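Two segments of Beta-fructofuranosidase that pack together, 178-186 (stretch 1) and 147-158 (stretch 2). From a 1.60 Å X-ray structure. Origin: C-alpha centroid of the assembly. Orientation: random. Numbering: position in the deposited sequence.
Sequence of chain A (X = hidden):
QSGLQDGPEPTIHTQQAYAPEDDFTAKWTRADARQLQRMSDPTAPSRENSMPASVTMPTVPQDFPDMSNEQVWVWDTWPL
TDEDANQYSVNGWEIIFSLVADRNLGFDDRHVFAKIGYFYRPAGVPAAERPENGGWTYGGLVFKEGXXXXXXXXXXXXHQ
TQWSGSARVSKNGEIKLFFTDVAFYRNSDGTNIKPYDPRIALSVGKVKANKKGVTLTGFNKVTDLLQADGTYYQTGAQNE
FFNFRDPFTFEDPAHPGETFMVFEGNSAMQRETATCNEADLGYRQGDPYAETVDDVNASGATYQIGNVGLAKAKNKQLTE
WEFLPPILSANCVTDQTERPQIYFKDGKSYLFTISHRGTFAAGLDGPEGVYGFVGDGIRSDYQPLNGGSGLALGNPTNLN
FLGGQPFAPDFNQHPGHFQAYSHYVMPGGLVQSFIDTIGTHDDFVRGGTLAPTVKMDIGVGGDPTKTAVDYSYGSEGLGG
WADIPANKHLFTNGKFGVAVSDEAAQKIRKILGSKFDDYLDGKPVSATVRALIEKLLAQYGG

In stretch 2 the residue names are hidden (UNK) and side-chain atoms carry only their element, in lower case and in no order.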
# COMPACT_ATOMS: atom_id res chain seq x y z
N PHE A 178 5.11 10.68 -5.64
CA PHE A 178 5.25 9.58 -6.60
C PHE A 178 3.88 8.97 -6.80
O PHE A 178 3.25 8.61 -5.84
CB PHE A 178 6.24 8.55 -6.10
CG PHE A 178 7.65 9.07 -6.01
CD1 PHE A 178 8.49 9.05 -7.10
CD2 PHE A 178 8.08 9.68 -4.83
CE1 PHE A 178 9.79 9.56 -7.02
CE2 PHE A 178 9.37 10.20 -4.75
CZ PHE A 178 10.21 10.14 -5.85
N PHE A 179 3.44 8.85 -8.03
CA PHE A 179 2.11 8.31 -8.27
C PHE A 179 2.03 7.58 -9.60
O PHE A 179 2.99 7.49 -10.34
CB PHE A 179 1.06 9.42 -8.15
CG PHE A 179 1.10 10.44 -9.28
CD1 PHE A 179 0.12 10.44 -10.27
CD2 PHE A 179 2.13 11.38 -9.34
CE1 PHE A 179 0.16 11.38 -11.30
CE2 PHE A 179 2.16 12.31 -10.37
CZ PHE A 179 1.18 12.30 -11.34
N THR A 180 0.87 7.00 -9.86
CA THR A 180 0.63 6.29 -11.10
C THR A 180 -0.27 7.16 -11.96
O THR A 180 -1.42 7.44 -11.60
CB THR A 180 -0.00 4.91 -10.87
OG1 THR A 180 0.67 4.20 -9.82
CG2 THR A 180 0.01 4.08 -12.17
N ASP A 181 0.26 7.57 -13.10
CA ASP A 181 -0.41 8.51 -13.98
C ASP A 181 -0.94 7.69 -15.15
O ASP A 181 -0.16 7.06 -15.84
CB ASP A 181 0.59 9.59 -14.43
CG ASP A 181 -0.10 10.85 -15.00
OD1 ASP A 181 -1.35 10.98 -14.92
OD2 ASP A 181 0.60 11.73 -15.53
N VAL A 182 -2.26 7.64 -15.33
CA VAL A 182 -2.86 6.66 -16.23
C VAL A 182 -3.75 7.29 -17.30
O VAL A 182 -4.59 8.17 -17.01
CB VAL A 182 -3.69 5.60 -15.47
CG1 VAL A 182 -4.02 4.41 -16.36
CG2 VAL A 182 -2.94 5.11 -14.24
N ALA A 183 -3.57 6.85 -18.53
CA ALA A 183 -4.43 7.27 -19.65
C ALA A 183 -5.15 6.07 -20.24
O ALA A 183 -4.56 5.01 -20.44
CB ALA A 183 -3.62 7.98 -20.73
N PHE A 184 -6.45 6.23 -20.49
CA PHE A 184 -7.27 5.20 -21.07
C PHE A 184 -7.76 5.68 -22.42
O PHE A 184 -8.01 6.89 -22.60
CB PHE A 184 -8.51 4.90 -20.23
CG PHE A 184 -8.20 4.43 -18.82
CD1 PHE A 184 -8.32 3.09 -18.47
CD2 PHE A 184 -7.82 5.35 -17.84
CE1 PHE A 184 -8.06 2.68 -17.17
CE2 PHE A 184 -7.59 4.94 -16.53
CZ PHE A 184 -7.68 3.60 -16.21
N TYR A 185 -7.96 4.73 -23.33
CA TYR A 185 -8.37 5.04 -24.72
C TYR A 185 -9.53 4.14 -25.09
O TYR A 185 -9.34 3.07 -25.66
CB TYR A 185 -7.17 4.87 -25.65
CG TYR A 185 -6.02 5.75 -25.27
CD1 TYR A 185 -5.83 7.00 -25.88
CD2 TYR A 185 -5.13 5.37 -24.28
CE1 TYR A 185 -4.77 7.83 -25.52
CE2 TYR A 185 -4.07 6.19 -23.92
CZ TYR A 185 -3.91 7.43 -24.52
OH TYR A 185 -2.85 8.23 -24.16
N ARG A 186 -10.73 4.58 -24.72
CA ARG A 186 -11.92 3.74 -24.79
C ARG A 186 -12.97 4.32 -25.74
O ARG A 186 -13.11 5.54 -25.83
CB ARG A 186 -12.52 3.56 -23.40
CG ARG A 186 -11.76 2.52 -22.56
CD ARG A 186 -11.64 2.88 -21.09
NE ARG A 186 -12.74 2.42 -20.25
CZ ARG A 186 -12.64 1.59 -19.20
NH1 ARG A 186 -11.50 1.03 -18.83
NH2 ARG A 186 -13.73 1.30 -18.53
N UNK A 147 -3.24 18.93 -15.66
CA UNK A 147 -1.82 18.90 -15.33
C UNK A 147 -1.22 17.50 -15.54
O UNK A 147 -0.15 17.35 -16.10
c UNK A 147 -0.13 19.08 -13.44
c UNK A 147 -1.55 19.39 -13.89
c UNK A 147 -1.80 20.90 -13.79
N UNK A 148 -1.91 16.47 -15.06
CA UNK A 148 -1.34 15.12 -15.12
C UNK A 148 -1.36 14.52 -16.54
O UNK A 148 -0.68 13.53 -16.83
c UNK A 148 -1.96 14.17 -14.09
c UNK A 148 -1.73 14.72 -12.70
o UNK A 148 -3.38 14.00 -14.34
N UNK A 149 -2.10 15.16 -17.43
CA UNK A 149 -2.13 14.79 -18.83
C UNK A 149 -0.85 15.12 -19.58
O UNK A 149 -0.64 14.62 -20.66
N UNK A 150 0.02 15.93 -18.98
CA UNK A 150 1.18 16.46 -19.72
C UNK A 150 2.15 15.46 -20.31
O UNK A 150 2.79 15.75 -21.33
n UNK A 150 2.07 19.17 -16.44
c UNK A 150 1.94 17.48 -18.90
o UNK A 150 4.14 18.48 -16.68
c UNK A 150 2.95 18.30 -16.81
c UNK A 150 2.44 17.08 -17.56
N UNK A 151 2.30 14.29 -19.69
CA UNK A 151 3.34 13.33 -20.10
C UNK A 151 2.97 12.45 -21.28
O UNK A 151 3.84 11.76 -21.84
c UNK A 151 3.03 10.56 -17.33
c UNK A 151 2.64 11.51 -18.44
c UNK A 151 4.34 13.29 -17.78
c UNK A 151 3.78 12.43 -18.91
N UNK A 152 1.68 12.40 -21.63
CA UNK A 152 1.20 11.47 -22.65
C UNK A 152 1.35 12.02 -24.06
O UNK A 152 0.79 13.06 -24.39
c UNK A 152 0.04 8.99 -21.00
c UNK A 152 -0.24 11.08 -22.37
c UNK A 152 -0.53 8.93 -18.69
c UNK A 152 -0.86 10.94 -19.94
c UNK A 152 -0.03 8.30 -19.80
c UNK A 152 -0.95 10.25 -18.75
c UNK A 152 -0.38 10.31 -21.09
N UNK A 153 2.13 11.31 -24.86
CA UNK A 153 2.32 11.67 -26.26
C UNK A 153 0.96 11.67 -26.97
O UNK A 153 0.62 12.63 -27.68
c UNK A 153 5.11 9.87 -25.21
c UNK A 153 3.29 10.68 -26.92
o UNK A 153 4.24 9.50 -24.43
c UNK A 153 4.75 10.77 -26.42
o UNK A 153 6.32 9.54 -25.02
N UNK A 154 0.17 10.62 -26.75
CA UNK A 154 -1.17 10.47 -27.31
C UNK A 154 -2.21 11.13 -26.41
O UNK A 154 -2.61 10.60 -25.37
o UNK A 154 -3.60 9.68 -28.39
o UNK A 154 -3.05 7.58 -28.58
c UNK A 154 -1.47 8.99 -27.53
c UNK A 154 -2.81 8.75 -28.22
N UNK A 155 -2.64 12.31 -26.83
CA UNK A 155 -3.59 13.12 -26.06
C UNK A 155 -5.05 12.81 -26.31
O UNK A 155 -5.90 13.53 -25.81
o UNK A 155 -1.23 14.75 -23.52
c UNK A 155 -2.05 15.29 -24.28
n UNK A 155 -2.99 16.08 -23.85
c UNK A 155 -3.33 14.59 -26.32
c UNK A 155 -2.01 15.06 -25.79
N UNK A 156 -5.35 11.76 -27.07
CA UNK A 156 -6.75 11.39 -27.37
C UNK A 156 -7.46 10.56 -26.30
O UNK A 156 -8.52 10.01 -26.54
o UNK A 156 -6.13 9.35 -28.58
c UNK A 156 -6.82 10.60 -28.69
N UNK A 157 -6.87 10.47 -25.11
CA UNK A 157 -7.43 9.63 -24.08
C UNK A 157 -8.88 9.99 -23.73
O UNK A 157 -9.28 11.17 -23.77
c UNK A 157 -6.85 11.93 -21.81
c UNK A 157 -6.57 9.64 -22.81
c UNK A 157 -5.04 13.49 -21.67
c UNK A 157 -6.03 10.99 -22.43
c UNK A 157 -4.69 11.33 -22.67
c UNK A 157 -6.36 13.17 -21.42
c UNK A 157 -4.20 12.58 -22.29
N UNK A 158 -9.64 8.97 -23.41
CA UNK A 158 -11.03 9.14 -22.98
C UNK A 158 -11.14 9.38 -21.47
O UNK A 158 -12.10 9.99 -21.00
o UNK A 158 -11.29 6.72 -22.82
c UNK A 158 -11.84 7.92 -23.35

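Position 147 has three side-chain carbons, one carrying the other two; this fork at CB, out of reach of stretch 1, is Val147. At 148 a single carbon carries one oxygen and one carbon, the branched pattern of threonine, so this is Thr148. Its CG2 lies 4.0 Å from Phe179 CZ, and its backbone O is 2.6 Å from Asp181 OD2. Position 149 has no side-chain atoms and is Gly149.

Position 150 shows three carbons, the third carrying one oxygen and one nitrogen: an amide, Gln150. Its NE2 donates to Val147 O at 2.9 Å, within the stretch. Four carbons forked at the first, one arm two carbons long, identify 151 as Ile151, whose CD1 comes 3.2 Å from Asp181 OD2. At 152 one carbon leads to a six-carbon ring with no oxygen attached, hence Phe152. Ala183 CB sits over its face, 3.7 Å from the ring centroid and 9° off the normal, while Asp181 O approaches the edge, 3.4 Å from Phe152 CZ.

Position 153 has three carbons, the third carrying two oxygens, and makes no contact: Glu153. Position 154 has the same carboxylate on a chain one carbon shorter, so it is Asp154; its CG is 3.5 Å from Tyr185 CE1. Position 155 again ends in a carbon with one oxygen and one nitrogen after two other carbons, Gln155, and its CA-to-CB bond points away from stretch 1.

One carbon and one oxygen make 156 a serine, Ser156, whose OG lies at the edge of the Tyr185 ring, 3.6 Å from CD1, and donates to Asp154 OD1 at 2.6 Å. Position 157 is a carbon bearing a six-carbon ring, Phe157; its CB, rather than its ring, covers one face of Tyr185, 4.0 Å from that ring's centroid. An ideal CB on Gly149 would lie 3.4 Å from Phe157 CZ. Position 158, one carbon and one oxygen, is Ser158, with OG 3.4 Å from Arg186 CB.

The contact combines apolar packing with polar anchoring. The Phe152 ring lies with one face against Ala183 CB, which also meets Phe157 CB at 4.0 Å. Tyr185 reaches past Phe157 so that its OH donates to Asp154 O at 2.7 Å. Ser158 fastens the end of the contact: its N donates to Phe184 O at 2.8 Å, and its OG accepts from Arg186 N at 2.9 Å. Together the stretches bury 582 Å².

Stretch 2 147-158: VTGQIFEDQSFS
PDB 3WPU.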